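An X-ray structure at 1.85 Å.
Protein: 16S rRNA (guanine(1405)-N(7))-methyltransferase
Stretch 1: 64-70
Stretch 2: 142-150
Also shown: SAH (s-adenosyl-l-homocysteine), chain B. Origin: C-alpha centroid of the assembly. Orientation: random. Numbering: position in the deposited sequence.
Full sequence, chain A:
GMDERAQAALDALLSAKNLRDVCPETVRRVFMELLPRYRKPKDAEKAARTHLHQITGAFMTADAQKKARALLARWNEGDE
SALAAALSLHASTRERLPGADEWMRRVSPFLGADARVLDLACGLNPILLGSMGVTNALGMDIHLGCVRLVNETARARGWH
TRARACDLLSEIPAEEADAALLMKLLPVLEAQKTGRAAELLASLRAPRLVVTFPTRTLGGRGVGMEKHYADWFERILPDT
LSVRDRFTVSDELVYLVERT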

ATOM      1  N   ALA A  64      11.942   3.541  10.625  1.00110.38           N
ATOM      2  CA  ALA A  64      11.368   4.875  10.485  1.00105.73           C
ATOM      3  C   ALA A  64      10.658   5.310  11.757  1.00101.43           C
ATOM      4  O   ALA A  64      10.424   6.507  11.950  1.00 98.04           O
ATOM      5  N   GLN A  65      10.327   4.360  12.632  1.00104.03           N
ATOM      6  CA  GLN A  65       9.708   4.694  13.909  1.00107.54           C
ATOM      7  C   GLN A  65      10.726   5.260  14.899  1.00109.92           C
ATOM      8  O   GLN A  65      10.434   6.226  15.612  1.00111.63           O
ATOM      9  N   LYS A  66      11.916   4.666  14.979  1.00109.90           N
ATOM     10  CA  LYS A  66      12.972   5.294  15.767  1.00109.87           C
ATOM     11  C   LYS A  66      13.395   6.619  15.151  1.00108.15           C
ATOM     12  O   LYS A  66      13.710   7.573  15.872  1.00107.88           O
ATOM     13  N   LYS A  67      13.404   6.697  13.816  1.00103.51           N
ATOM     14  CA  LYS A  67      13.709   7.960  13.155  1.00100.53           C
ATOM     15  C   LYS A  67      12.671   9.016  13.505  1.00 92.08           C
ATOM     16  O   LYS A  67      13.024  10.151  13.848  1.00 89.61           O
ATOM     17  N   ALA A  68      11.380   8.652  13.444  1.00 86.28           N
ATOM     18  CA  ALA A  68      10.332   9.579  13.857  1.00 83.81           C
ATOM     19  C   ALA A  68      10.502   9.984  15.312  1.00 84.76           C
ATOM     20  O   ALA A  68      10.265  11.142  15.672  1.00 86.40           O
ATOM     21  N   ARG A  69      10.917   9.041  16.164  1.00 96.12           N
ATOM     22  CA  ARG A  69      11.133   9.340  17.579  1.00 99.33           C
ATOM     23  C   ARG A  69      12.142  10.465  17.750  1.00 98.30           C
ATOM     24  O   ARG A  69      11.890  11.434  18.473  1.00 97.92           O
ATOM     25  N   ALA A  70      13.281  10.365  17.059  1.00 98.80           N
ATOM     26  CA  ALA A  70      14.356  11.338  17.227  1.00 98.18           C
ATOM     27  C   ALA A  70      14.008  12.686  16.612  1.00 99.08           C
ATOM     28  O   ALA A  70      14.440  13.729  17.118  1.00 94.29           O
ATOM     29  N   ILE A 142      -4.072  -0.263  16.364  1.00 30.99           N
ATOM     30  CA  ILE A 142      -3.449  -1.543  16.712  1.00 33.36           C
ATOM     31  C   ILE A 142      -1.937  -1.456  16.690  1.00 35.69           C
ATOM     32  O   ILE A 142      -1.249  -2.401  17.122  1.00 41.81           O
ATOM     33  N   HIS A 143      -1.404  -0.383  16.112  1.00 37.08           N
ATOM     34  CA  HIS A 143       0.023  -0.118  15.998  1.00 39.17           C
ATOM     35  C   HIS A 143       0.494   0.571  17.263  1.00 37.91           C
ATOM     36  O   HIS A 143       0.317   1.778  17.439  1.00 37.04           O
ATOM     37  N   LEU A 144       1.071  -0.208  18.175  1.00 38.79           N
ATOM     38  CA  LEU A 144       1.548   0.348  19.431  1.00 39.99           C
ATOM     39  C   LEU A 144       2.742   1.270  19.245  1.00 42.14           C
ATOM     40  O   LEU A 144       3.059   2.051  20.147  1.00 42.32           O
ATOM     41  N   GLY A 145       3.419   1.217  18.102  1.00 48.25           N
ATOM     42  CA  GLY A 145       4.447   2.219  17.861  1.00 52.55           C
ATOM     43  C   GLY A 145       3.833   3.594  17.666  1.00 51.57           C
ATOM     44  O   GLY A 145       4.296   4.587  18.235  1.00 53.21           O
ATOM     45  N   CYS A 146       2.772   3.668  16.857  1.00 50.12           N
ATOM     46  CA  CYS A 146       2.012   4.908  16.719  1.00 49.80           C
ATOM     47  C   CYS A 146       1.512   5.400  18.077  1.00 49.53           C
ATOM     48  O   CYS A 146       1.694   6.572  18.444  1.00 49.31           O
ATOM     49  N   VAL A 147       0.864   4.508  18.822  1.00 45.60           N
ATOM     50  CA  VAL A 147       0.323   4.873  20.125  1.00 46.02           C
ATOM     51  C   VAL A 147       1.418   5.472  20.984  1.00 44.95           C
ATOM     52  O   VAL A 147       1.233   6.507  21.637  1.00 46.75           O
ATOM     53  N   ARG A 148       2.586   4.829  21.014  1.00 48.40           N
ATOM     54  CA  ARG A 148       3.635   5.291  21.922  1.00 51.88           C
ATOM     55  C   ARG A 148       4.125   6.677  21.543  1.00 54.92           C
ATOM     56  O   ARG A 148       4.359   7.524  22.414  1.00 57.40           O
ATOM     57  N   LEU A 149       4.336   6.907  20.239  1.00 54.44           N
ATOM     58  CA  LEU A 149       4.831   8.198  19.768  1.00 58.01           C
ATOM     59  C   LEU A 149       3.846   9.311  20.077  1.00 57.52           C
ATOM     60  O   LEU A 149       4.240  10.417  20.478  1.00 58.63           O
ATOM     61  N   VAL A 150       2.559   9.031  19.890  1.00 52.90           N
ATOM     62  CA  VAL A 150       1.534  10.022  20.176  1.00 53.73           C
ATOM     63  C   VAL A 150       1.561  10.423  21.643  1.00 54.70           C
ATOM     64  O   VAL A 150       1.579  11.607  21.967  1.00 59.27           O
TER

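Two helices run side by side here, nearly parallel at 5° with their axes 10.9 Å apart, and a four-residue repeat sets the contact: Q65 lies nearest G145 and R69 nearest L149, with CA to CA distances of 7.0 and 6.8 Å. Only one face of stretch 1 takes part.

A64 opens the stretch out of reach of its neighbour. Q65 then does most of the work from this side. Its CA-to-CB bond points toward stretch 2, and chi1 and chi2 are both t, so the chain extends straight across the gap before chi3 turns to -62°. The amide oxygen arrives at the start of the second helix, with Q65 OE1 3.2 Å from G145 CA and 3.1 Å from H143 CE1. Neither approach is a hydrogen bond; both set the oxygen against carbon-bound hydrogens, and it meets the imidazole obliquely. Glycine makes the fit possible: an ideal CB on G145 would point toward stretch 1 and fall 1.8 Å from Q65 OE1, a clash. The other end of the amide, NE2, is hydrogen-bonded elsewhere in the structure.

H143 is part of this arrangement through its own role as N-cap. With chi1 t and chi2 at -48°, its ring folds over the helix start, where H143 ND1 accepts a weak capping bond from G145 N at 3.0 Å. Its CB bond points sideways, yet the ring end comes nearer to Q65. On the ligand side, H143 CB lies 3.9 Å from O2' of SAH and I142 CG1 lies 3.6 Å from the same oxygen, so this loop links the helix pair to the bound cofactor product.

K66 and K67 are exposed and touch nothing in stretch 2. One turn beyond A64, A68 points its methyl toward the partner, and A68 CB meets L149 CD1 at 4.0 Å, an apolar contact that needs little from the smaller residue because the leucine spans the gap. L149, m at chi1 and t at chi2, starts sideways but brings its end inward; the same CD1 of L149 sits 4.1 Å from Q65 CG, resting on the aliphatic part of the glutamine.

R69 covers the outer margin. It leaves sideways, with chi1 between wells at -142°, and lays R69 CG 3.7 Å from L149 CD2, using its methylenes for packing while the guanidinium is carried away from the leucine; its NH2 hydrogen-bonds to a residue just outside the stretches. The rule: one long polar chain over a glycine, one leucine over the alanine and the aliphatic parts of Q65 and R69.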

ATOM      1  CB  ALA A  64      10.395   4.931   9.308  1.00101.35           C
ATOM      2  CB  GLN A  65       9.032   3.458  14.484  1.00108.89           C
ATOM      3  CG  GLN A  65       8.283   3.712  15.759  1.00108.90           C
ATOM      4  CD  GLN A  65       7.422   2.537  16.119  1.00107.10           C
ATOM      5  OE1 GLN A  65       6.511   2.178  15.370  1.00103.24           O
ATOM      6  NE2 GLN A  65       7.722   1.901  17.252  1.00109.00           N
ATOM      7  CB  LYS A  66      14.168   4.354  15.905  1.00113.45           C
ATOM      8  CG  LYS A  66      13.935   3.271  16.934  1.00115.30           C
ATOM      9  CD  LYS A  66      13.835   1.891  16.309  1.00117.21           C
ATOM     10  CE  LYS A  66      13.249   0.874  17.298  1.00117.20           C
ATOM     11  NZ  LYS A  66      11.822   1.180  17.674  1.00112.16           N
ATOM     12  CB  LYS A  67      13.799   7.760  11.638  1.00102.14           C
ATOM     13  CG  LYS A  67      15.239   7.787  11.094  1.00107.11           C
ATOM     14  CD  LYS A  67      15.469   6.788   9.958  1.00105.72           C
ATOM     15  CE  LYS A  67      16.827   7.021   9.321  1.00109.69           C
ATOM     16  NZ  LYS A  67      17.937   6.619  10.235  1.00112.31           N
ATOM     17  CB  ALA A  68       8.952   8.955  13.631  1.00 73.37           C
ATOM     18  CB  ARG A  69      11.603   8.080  18.312  1.00104.95           C
ATOM     19  CG  ARG A  69      11.038   7.906  19.719  1.00105.81           C
ATOM     20  CD  ARG A  69      11.383   6.538  20.268  1.00107.95           C
ATOM     21  NE  ARG A  69      10.665   6.236  21.501  1.00108.47           N
ATOM     22  CZ  ARG A  69      11.053   6.638  22.711  1.00112.18           C
ATOM     23  NH1 ARG A  69      12.148   7.376  22.856  1.00116.20           N
ATOM     24  NH2 ARG A  69      10.346   6.302  23.786  1.00110.76           N
ATOM     25  CB  ALA A  70      15.644  10.792  16.617  1.00 98.08           C
ATOM     26  CB  ILE A 142      -3.850  -2.631  15.719  1.00 35.30           C
ATOM     27  CG1 ILE A 142      -3.665  -2.144  14.300  1.00 35.50           C
ATOM     28  CG2 ILE A 142      -5.230  -3.125  16.010  1.00 37.33           C
ATOM     29  CD1 ILE A 142      -3.793  -3.400  13.340  1.00 35.03           C
ATOM     30  CB  HIS A 143       0.297   0.746  14.764  1.00 47.12           C
ATOM     31  CG  HIS A 143       1.720   0.658  14.320  1.00 48.04           C
ATOM     32  ND1 HIS A 143       2.773   0.794  15.199  1.00 53.05           N
ATOM     33  CD2 HIS A 143       2.267   0.406  13.110  1.00 50.90           C
ATOM     34  CE1 HIS A 143       3.916   0.625  14.553  1.00 55.13           C
ATOM     35  NE2 HIS A 143       3.637   0.402  13.278  1.00 55.54           N
ATOM     36  CB  LEU A 144       1.924  -0.799  20.374  1.00 41.98           C
ATOM     37  CG  LEU A 144       0.852  -1.877  20.499  1.00 41.77           C
ATOM     38  CD1 LEU A 144       1.322  -2.902  21.486  1.00 47.83           C
ATOM     39  CD2 LEU A 144      -0.435  -1.246  20.996  1.00 42.87           C
ATOM     40  CB  CYS A 146       0.856   4.675  15.779  1.00 48.84           C
ATOM     41  SG  CYS A 146       1.471   4.575  14.074  1.00 50.94           S
ATOM     42  CB  VAL A 147      -0.316   3.638  20.792  1.00 42.69           C
ATOM     43  CG1 VAL A 147      -0.639   3.936  22.255  1.00 45.00           C
ATOM     44  CG2 VAL A 147      -1.546   3.255  20.058  1.00 40.54           C
ATOM     45  CB  ARG A 148       4.811   4.320  21.905  1.00 57.66           C
ATOM     46  CG  ARG A 148       4.644   3.162  22.852  1.00 69.81           C
ATOM     47  CD  ARG A 148       5.355   1.919  22.348  1.00 74.91           C
ATOM     48  NE  ARG A 148       4.856   0.742  23.039  1.00 77.73           N
ATOM     49  CZ  ARG A 148       4.897  -0.487  22.540  1.00 81.98           C
ATOM     50  NH1 ARG A 148       5.392  -0.684  21.311  1.00 82.90           N
ATOM     51  NH2 ARG A 148       4.429  -1.514  23.259  1.00 80.11           N
ATOM     52  CB  LEU A 149       5.089   8.141  18.266  1.00 58.29           C
ATOM     53  CG  LEU A 149       6.347   7.385  17.835  1.00 65.79           C
ATOM     54  CD1 LEU A 149       6.459   7.377  16.307  1.00 68.41           C
ATOM     55  CD2 LEU A 149       7.570   7.984  18.483  1.00 70.86           C
ATOM     56  CB  VAL A 150       0.166   9.484  19.762  1.00 46.91           C
ATOM     57  CG1 VAL A 150      -0.915  10.377  20.330  1.00 45.45           C
ATOM     58  CG2 VAL A 150       0.126   9.446  18.233  1.00 39.07           C
TER
HETATM   59  N   SAH B 301      -6.327   7.643  10.174  1.00 31.10           N
HETATM   60  CA  SAH B 301      -4.866   7.796   9.992  1.00 37.56           C
HETATM   61  CB  SAH B 301      -4.237   6.482   9.564  1.00 32.30           C
HETATM   62  CG  SAH B 301      -4.846   5.772   8.320  1.00 33.14           C
HETATM   63  SD  SAH B 301      -3.779   4.357   7.779  1.00 39.99           S
HETATM   64  C   SAH B 301      -4.555   8.884   8.946  1.00 42.37           C
HETATM   65  O   SAH B 301      -5.440   9.123   8.099  1.00 39.26           O
HETATM   66  OXT SAH B 301      -3.455   9.470   8.910  1.00 39.30           O
HETATM   67  C5' SAH B 301      -4.811   2.979   8.441  1.00 39.29           C
HETATM   68  C4' SAH B 301      -4.601   2.723   9.962  1.00 38.86           C
HETATM   69  O4' SAH B 301      -5.590   1.783  10.436  1.00 37.65           O
HETATM   70  C3' SAH B 301      -3.214   2.191  10.427  1.00 40.94           C
HETATM   71  O3' SAH B 301      -2.643   3.067  11.419  1.00 41.88           O
HETATM   72  C2' SAH B 301      -3.500   0.826  11.051  1.00 38.14           C
HETATM   73  O2' SAH B 301      -2.661   0.633  12.192  1.00 39.56           O
HETATM   74  C1' SAH B 301      -4.961   1.021  11.482  1.00 34.99           C
HETATM   75  N9  SAH B 301      -5.737  -0.203  11.543  1.00 32.75           N
HETATM   76  C8  SAH B 301      -5.885  -1.140  10.553  1.00 35.06           C
HETATM   77  N7  SAH B 301      -6.799  -2.061  10.983  1.00 34.29           N
HETATM   78  C5  SAH B 301      -7.165  -1.725  12.262  1.00 32.95           C
HETATM   79  C6  SAH B 301      -7.994  -2.299  13.198  1.00 34.53           C
HETATM   80  N6  SAH B 301      -8.600  -3.451  13.000  1.00 31.44           N
HETATM   81  N1  SAH B 301      -8.203  -1.623  14.389  1.00 30.01           N
HETATM   82  C2  SAH B 301      -7.540  -0.478  14.677  1.00 30.24           C
HETATM   83  N3  SAH B 301      -6.696   0.106  13.770  1.00 33.28           N
HETATM   84  C4  SAH B 301      -6.539  -0.545  12.583  1.00 30.83           C